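Side-chain contact in Tas1 (Pseudomonas aeruginosa, PDB 6OX6), which is a type VI secretion toxin that pyrophosphorylates adenosine nucleotides to (p)ppApp, draining ADP and ATP from competitor cells: residues E424-R427 / A428-A432. Residues are numbered along the deposited sequence; the frame is centred on the assembly and turned at random. Where two conformers were deposited one is given.
Sequences EKSR and AYYDA
Ser-426 and Tyr-430, one turn apart on helix 419-435, meet twice: through the backbone, where Tyr-430 N donates an almost straight bond (176°) to Ser-426 O, and through their side chains, where Ser-426 OG lies 3.8 Å from Tyr-430 CE2. The second is van der Waals contact with ring carbons; the hydroxyl's polar need is met by Leu-343 O. A chi1 of -178° swings OG away from the backbone N, and it comes obliquely at CD2 and CE2, while the tyrosine packs on Met-369 and Ala-372 of helix 367-373.

The other carbonyls of this turn are used in the same way. Ala-428 N reaches Glu-424 O at 3.0 Å, and Asp-431 N reaches Arg-427 O at 2.9 Å; the bond from Tyr-429 N to Lys-425 O is more bent, at 142°. Like Ser-426, three other side chains find polar partners beyond the two segments. Tyr-429 OH accepts from Gln-401 N, and its one proton must be shared, or alternate, between Pro-398 O and Ala-372 O. Arg-427 and Asp-431 are oppositely charged but do not pair, NE and OD2 standing 6.4 Å apart: Arg-427 NH1 is bonded to Pro-342 O, and Asp-431 forms a salt bridge with Arg-434. One guanidinium face packs against Glu-424 CA, off centre toward its rim.

The i to i+4 bonds define an alpha-helix; buried Ser-426, Tyr-429 and Tyr-430 against exposed Glu-424, Lys-425 and Ala-428 make it amphipathic, here the last helix of the modelled chain.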
loop_
_atom_site.group_PDB
_atom_site.type_symbol
_atom_site.label_atom_id
_atom_site.label_comp_id
_atom_site.label_asym_id
_atom_site.label_seq_id
_atom_site.Cartn_x
_atom_site.Cartn_y
_atom_site.Cartn_z
ATOM N N GLU A 424 3.837 1.396 18.250
ATOM C CA GLU A 424 3.588 0.380 19.265
ATOM C C GLU A 424 2.097 0.246 19.562
ATOM O O GLU A 424 1.595 -0.870 19.699
ATOM C CB GLU A 424 4.369 0.689 20.545
ATOM C CG GLU A 424 4.412 -0.465 21.532
ATOM C CD GLU A 424 5.567 -0.333 22.518
ATOM O OE1 GLU A 424 5.489 -0.903 23.636
ATOM O OE2 GLU A 424 6.551 0.365 22.168
ATOM N N LYS A 425 1.392 1.372 19.598
ATOM C CA LYS A 425 -0.041 1.372 19.859
ATOM C C LYS A 425 -0.806 0.683 18.734
ATOM O O LYS A 425 -1.826 0.037 18.970
ATOM C CB LYS A 425 -0.550 2.806 20.034
ATOM C CG LYS A 425 0.261 3.642 21.010
ATOM C CD LYS A 425 -0.360 3.621 22.397
ATOM C CE LYS A 425 0.351 4.584 23.335
ATOM N NZ LYS A 425 -0.020 5.999 23.060
ATOM N N SER A 426 -0.303 0.824 17.512
ATOM C CA SER A 426 -0.946 0.224 16.341
ATOM C C SER A 426 -0.746 -1.281 16.322
ATOM O O SER A 426 -1.707 -2.039 16.113
ATOM C CB SER A 426 -0.397 0.873 15.072
ATOM O OG SER A 426 -1.034 0.339 13.914
ATOM N N ARG A 427 0.472 -1.739 16.642
ATOM C CA ARG A 427 0.748 -3.171 16.674
ATOM C C ARG A 427 -0.050 -3.841 17.776
ATOM O O ARG A 427 -0.619 -4.921 17.572
ATOM C CB ARG A 427 2.240 -3.431 16.902
ATOM C CG ARG A 427 3.131 -2.997 15.751
ATOM C CD ARG A 427 4.553 -3.578 15.902
ATOM N NE ARG A 427 5.200 -3.114 17.124
ATOM C CZ ARG A 427 5.826 -1.939 17.236
ATOM N NH1 ARG A 427 5.907 -1.114 16.188
ATOM N NH2 ARG A 427 6.397 -1.599 18.386
ATOM N N ALA A 428 -0.105 -3.208 18.950
ATOM C CA ALA A 428 -0.888 -3.782 20.040
ATOM C C ALA A 428 -2.364 -3.869 19.654
ATOM O O ALA A 428 -3.054 -4.837 20.001
ATOM C CB ALA A 428 -0.693 -2.952 21.306
ATOM N N TYR A 429 -2.858 -2.883 18.900
ATOM C CA TYR A 429 -4.263 -2.896 18.506
ATOM C C TYR A 429 -4.540 -4.049 17.560
ATOM O O TYR A 429 -5.431 -4.873 17.807
ATOM C CB TYR A 429 -4.630 -1.554 17.859
ATOM C CG TYR A 429 -6.032 -1.482 17.279
ATOM C CD1 TYR A 429 -7.160 -1.339 18.105
ATOM C CD2 TYR A 429 -6.223 -1.496 15.899
ATOM C CE1 TYR A 429 -8.446 -1.248 17.548
ATOM C CE2 TYR A 429 -7.489 -1.421 15.347
ATOM C CZ TYR A 429 -8.586 -1.307 16.164
ATOM O OH TYR A 429 -9.819 -1.217 15.552
ATOM N N TYR A 430 -3.793 -4.122 16.464
ATOM C CA TYR A 430 -4.020 -5.187 15.493
ATOM C C TYR A 430 -3.753 -6.559 16.079
ATOM O O TYR A 430 -4.368 -7.533 15.642
ATOM C CB TYR A 430 -3.128 -4.989 14.284
ATOM C CG TYR A 430 -3.645 -3.950 13.318
ATOM C CD1 TYR A 430 -4.982 -3.954 12.894
ATOM C CD2 TYR A 430 -2.800 -2.970 12.815
ATOM C CE1 TYR A 430 -5.453 -2.994 11.971
ATOM C CE2 TYR A 430 -3.257 -2.029 11.876
ATOM C CZ TYR A 430 -4.577 -2.053 11.473
ATOM O OH TYR A 430 -4.989 -1.100 10.546
ATOM N N ASP A 431 -2.813 -6.660 17.030
ATOM C CA ASP A 431 -2.567 -7.941 17.697
ATOM C C ASP A 431 -3.766 -8.383 18.517
ATOM O O ASP A 431 -4.096 -9.577 18.547
ATOM C CB ASP A 431 -1.342 -7.850 18.602
ATOM C CG ASP A 431 -0.046 -8.004 17.836
ATOM O OD1 ASP A 431 -0.098 -8.337 16.627
ATOM O OD2 ASP A 431 1.025 -7.791 18.449
ATOM N N ALA A 432 -4.406 -7.451 19.231
ATOM C CA ALA A 432 -5.597 -7.834 19.981
ATOM C C ALA A 432 -6.688 -8.337 19.042
ATOM O O ALA A 432 -7.380 -9.309 19.351
ATOM C CB ALA A 432 -6.105 -6.665 20.827
#